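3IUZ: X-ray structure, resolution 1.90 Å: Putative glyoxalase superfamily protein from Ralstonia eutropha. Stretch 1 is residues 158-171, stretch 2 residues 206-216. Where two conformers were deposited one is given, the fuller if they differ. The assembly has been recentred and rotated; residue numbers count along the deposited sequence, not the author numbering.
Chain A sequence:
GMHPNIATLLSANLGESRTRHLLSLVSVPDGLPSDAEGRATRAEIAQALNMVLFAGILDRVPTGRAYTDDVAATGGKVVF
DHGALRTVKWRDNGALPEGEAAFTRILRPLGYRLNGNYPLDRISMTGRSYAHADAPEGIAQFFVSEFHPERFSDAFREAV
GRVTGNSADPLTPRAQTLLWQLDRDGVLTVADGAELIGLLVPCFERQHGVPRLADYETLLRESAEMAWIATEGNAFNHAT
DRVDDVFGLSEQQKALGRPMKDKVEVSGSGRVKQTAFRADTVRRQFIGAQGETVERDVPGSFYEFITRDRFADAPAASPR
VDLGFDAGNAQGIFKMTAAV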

# COMPACT_ATOMS: atom_id res chain seq x y z
N GLU A 158 -21.01 12.66 10.88
CA GLU A 158 -21.69 13.22 9.70
C GLU A 158 -20.71 13.60 8.61
O GLU A 158 -20.98 13.41 7.42
CB GLU A 158 -22.47 14.47 10.09
CG GLU A 158 -23.65 14.19 10.99
CD GLU A 158 -24.12 15.44 11.73
OE1 GLU A 158 -23.73 16.58 11.33
OE2 GLU A 158 -24.89 15.26 12.72
N ALA A 159 -19.57 14.16 9.01
CA ALA A 159 -18.52 14.51 8.06
C ALA A 159 -17.99 13.25 7.36
O ALA A 159 -17.83 13.25 6.14
CB ALA A 159 -17.41 15.25 8.75
N VAL A 160 -17.74 12.20 8.14
CA VAL A 160 -17.27 10.95 7.55
C VAL A 160 -18.21 10.50 6.42
O VAL A 160 -17.77 10.28 5.29
CB VAL A 160 -17.04 9.84 8.59
CG1 VAL A 160 -16.75 8.47 7.89
CG2 VAL A 160 -15.92 10.25 9.51
N GLY A 161 -19.51 10.44 6.69
CA GLY A 161 -20.45 9.95 5.72
C GLY A 161 -20.55 10.83 4.49
O GLY A 161 -20.67 10.34 3.37
N ARG A 162 -20.47 12.15 4.66
CA ARG A 162 -20.45 13.00 3.48
C ARG A 162 -19.21 12.73 2.62
O ARG A 162 -19.30 12.80 1.41
CB ARG A 162 -20.55 14.49 3.82
CG ARG A 162 -21.96 14.96 4.07
CD ARG A 162 -22.00 16.48 4.03
NE ARG A 162 -21.24 16.97 5.17
CZ ARG A 162 -21.71 17.04 6.40
NH1 ARG A 162 -22.97 16.69 6.67
NH2 ARG A 162 -20.94 17.48 7.37
N VAL A 163 -18.08 12.40 3.23
CA VAL A 163 -16.85 12.20 2.49
C VAL A 163 -16.88 10.84 1.80
O VAL A 163 -16.62 10.77 0.60
CB VAL A 163 -15.59 12.39 3.37
CG1 VAL A 163 -14.36 11.83 2.67
CG2 VAL A 163 -15.38 13.89 3.75
N THR A 164 -17.26 9.79 2.53
CA THR A 164 -17.20 8.42 2.01
C THR A 164 -18.47 7.91 1.32
O THR A 164 -18.40 6.94 0.56
CB THR A 164 -16.78 7.40 3.11
OG1 THR A 164 -17.76 7.37 4.15
CG2 THR A 164 -15.38 7.74 3.69
N GLY A 165 -19.62 8.55 1.55
CA GLY A 165 -20.90 7.98 1.15
C GLY A 165 -21.16 7.99 -0.35
O GLY A 165 -22.14 7.44 -0.82
N ASN A 166 -20.26 8.58 -1.11
CA ASN A 166 -20.36 8.58 -2.57
C ASN A 166 -19.30 7.69 -3.22
O ASN A 166 -19.14 7.71 -4.44
CB ASN A 166 -20.25 10.03 -3.12
CG ASN A 166 -18.89 10.71 -2.76
OD1 ASN A 166 -17.82 10.08 -2.77
ND2 ASN A 166 -18.95 12.01 -2.46
N SER A 167 -18.56 6.91 -2.44
CA SER A 167 -17.45 6.15 -2.99
C SER A 167 -17.86 5.25 -4.13
O SER A 167 -18.95 4.61 -4.11
CB SER A 167 -16.78 5.29 -1.94
OG SER A 167 -16.28 6.04 -0.88
N ALA A 168 -16.97 5.16 -5.11
CA ALA A 168 -17.12 4.18 -6.19
C ALA A 168 -16.56 2.84 -5.72
O ALA A 168 -15.77 2.79 -4.76
CB ALA A 168 -16.39 4.62 -7.46
N ASP A 169 -17.02 1.76 -6.37
CA ASP A 169 -16.35 0.46 -6.26
C ASP A 169 -15.43 0.26 -7.45
O ASP A 169 -15.87 0.06 -8.61
CB ASP A 169 -17.35 -0.69 -6.14
CG ASP A 169 -16.66 -2.05 -5.88
OD1 ASP A 169 -15.42 -2.12 -6.01
OD2 ASP A 169 -17.37 -3.03 -5.52
N PRO A 170 -14.11 0.34 -7.21
CA PRO A 170 -13.16 0.19 -8.32
C PRO A 170 -12.95 -1.23 -8.84
O PRO A 170 -12.34 -1.41 -9.90
CB PRO A 170 -11.86 0.69 -7.69
CG PRO A 170 -11.98 0.14 -6.29
CD PRO A 170 -13.39 0.41 -5.92
N LEU A 171 -13.43 -2.24 -8.14
CA LEU A 171 -13.17 -3.64 -8.52
C LEU A 171 -14.20 -4.11 -9.57
O LEU A 171 -15.26 -4.58 -9.23
CB LEU A 171 -13.24 -4.52 -7.27
CG LEU A 171 -12.68 -5.94 -7.49
CD1 LEU A 171 -11.20 -5.93 -7.76
CD2 LEU A 171 -12.99 -6.84 -6.27
N ARG A 206 -8.05 6.84 -4.11
CA ARG A 206 -9.21 7.48 -3.48
C ARG A 206 -10.44 7.17 -4.33
O ARG A 206 -10.48 7.54 -5.47
CB ARG A 206 -8.99 9.00 -3.40
CG ARG A 206 -9.94 9.79 -2.47
CD ARG A 206 -10.00 11.28 -2.84
NE ARG A 206 -10.78 11.47 -4.05
CZ ARG A 206 -10.72 12.52 -4.86
NH1 ARG A 206 -9.91 13.54 -4.56
NH2 ARG A 206 -11.47 12.56 -5.96
N GLN A 207 -11.43 6.51 -3.74
CA GLN A 207 -12.67 6.13 -4.44
C GLN A 207 -13.83 7.10 -4.26
O GLN A 207 -14.82 7.03 -5.00
CB GLN A 207 -13.09 4.77 -3.92
CG GLN A 207 -11.99 3.70 -4.12
CD GLN A 207 -11.49 3.63 -5.52
OE1 GLN A 207 -12.26 3.81 -6.46
NE2 GLN A 207 -10.22 3.32 -5.69
N HIS A 208 -13.72 8.00 -3.29
CA HIS A 208 -14.69 9.07 -3.11
C HIS A 208 -14.30 10.34 -3.87
O HIS A 208 -13.14 10.50 -4.29
CB HIS A 208 -14.95 9.34 -1.61
CG HIS A 208 -13.73 9.70 -0.82
ND1 HIS A 208 -13.05 8.79 -0.02
CD2 HIS A 208 -13.06 10.88 -0.70
CE1 HIS A 208 -12.01 9.40 0.54
NE2 HIS A 208 -12.01 10.67 0.16
N GLY A 209 -15.26 11.26 -4.06
CA GLY A 209 -15.00 12.50 -4.76
C GLY A 209 -14.30 13.51 -3.87
O GLY A 209 -14.08 13.25 -2.70
N VAL A 210 -13.96 14.65 -4.46
CA VAL A 210 -13.31 15.74 -3.76
C VAL A 210 -14.15 16.08 -2.53
O VAL A 210 -15.31 16.35 -2.66
CB VAL A 210 -13.16 16.98 -4.67
CG1 VAL A 210 -12.57 18.15 -3.91
CG2 VAL A 210 -12.35 16.64 -5.93
N PRO A 211 -13.57 16.03 -1.34
CA PRO A 211 -14.34 16.40 -0.17
C PRO A 211 -14.42 17.91 0.07
O PRO A 211 -13.58 18.68 -0.43
CB PRO A 211 -13.54 15.80 0.97
CG PRO A 211 -12.18 15.90 0.51
CD PRO A 211 -12.22 15.61 -0.98
N ARG A 212 -15.41 18.30 0.87
CA ARG A 212 -15.60 19.69 1.28
C ARG A 212 -14.49 20.07 2.24
O ARG A 212 -14.12 19.30 3.11
CB ARG A 212 -16.91 19.86 2.00
CG ARG A 212 -18.08 19.71 1.07
CD ARG A 212 -19.39 19.80 1.78
NE ARG A 212 -20.40 19.30 0.83
CZ ARG A 212 -21.68 19.16 1.09
NH1 ARG A 212 -22.18 19.51 2.28
NH2 ARG A 212 -22.48 18.67 0.14
N LEU A 213 -13.97 21.27 2.08
CA LEU A 213 -12.89 21.70 2.91
C LEU A 213 -13.35 21.67 4.37
O LEU A 213 -12.62 21.22 5.26
CB LEU A 213 -12.44 23.11 2.48
CG LEU A 213 -11.35 23.74 3.38
CD1 LEU A 213 -10.10 22.90 3.36
CD2 LEU A 213 -11.02 25.15 2.94
N ALA A 214 -14.58 22.15 4.59
CA ALA A 214 -15.17 22.16 5.93
C ALA A 214 -15.23 20.78 6.57
O ALA A 214 -15.03 20.67 7.76
CB ALA A 214 -16.55 22.79 5.90
N ASP A 215 -15.51 19.74 5.79
CA ASP A 215 -15.59 18.40 6.37
C ASP A 215 -14.20 17.87 6.69
O ASP A 215 -14.00 17.26 7.75
CB ASP A 215 -16.33 17.43 5.41
CG ASP A 215 -17.79 17.73 5.31
OD1 ASP A 215 -18.31 18.40 6.24
OD2 ASP A 215 -18.39 17.32 4.31
N TYR A 216 -13.25 18.16 5.80
CA TYR A 216 -11.84 17.81 6.02
C TYR A 216 -11.38 18.38 7.35
O TYR A 216 -10.79 17.66 8.19
CB TYR A 216 -10.93 18.30 4.87
CG TYR A 216 -9.46 18.21 5.22
CD1 TYR A 216 -8.80 16.98 5.20
CD2 TYR A 216 -8.72 19.35 5.60
CE1 TYR A 216 -7.46 16.87 5.53
CE2 TYR A 216 -7.34 19.24 5.95
CZ TYR A 216 -6.70 18.04 5.91
OH TYR A 216 -5.36 17.90 6.28
O HOH W 1 -16.20 12.86 -0.97
O HOH W 2 -13.66 6.09 0.06

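The two stretches run antiparallel: Ala 159 lies nearest Asp 215, Val 163 nearest Pro 211, and Ser 167 nearest His 208, where the CA atoms come within 4.0 Å. Stretch 1 is the end of a helix followed by a loop, stretch 2 a loop leading into a helix, and together they bury 616 Å².

At the loop end, Gln 207 covers the most surface. Its carbonyl accepts a nearly linear hydrogen bond from the backbone, Ala 168 N to Gln 207 O at 2.9 Å, and the same oxygen receives a CA-H...O contact from Ser 167 CA at 3.4 Å. The side chain turns toward stretch 1, where Gln 207 OE1 lies 3.4 Å from Pro 170 CB; the chain spans the gap to the proline ring, and its NE2 is hydrogen-bonded to a residue just outside the stretches.

At the helix end, Asp 215 forms a two-pronged salt bridge with Arg 162. Arg 162 NE reaches Asp 215 OD2 at 3.0 Å and Arg 162 NH2 reaches Asp 215 OD1 at 3.0 Å, so the planar carboxylate matches the donors along the guanidinium edge. This negative charge also sits where two positive ones approach, Arg 162 NE being 4.0 Å from Arg 212 NH1. Arg 162 CD lies over one face of the Arg 212 guanidinium, 3.5 Å from Arg 212 NH1.

Between these ends, branched, apolar Val 163 offers two methyls to different partners. Val 163 CG1 lies over the flat face of the His 208 ring, 3.8 Å from its centroid, in a CH-pi contact, while Val 163 CG2 meets Pro 211 CB at 3.8 Å. The amide of Asn 166, in the turn after the helix, carries both an acceptor and a donor: Asn 166 OD1 takes the N-H of Gly 209 N (3.1 Å), while ND2 donates to a water that in turn donates to Val 163 O and Gly 209 O. A second water links Ser 167 OG with His 208 ND1.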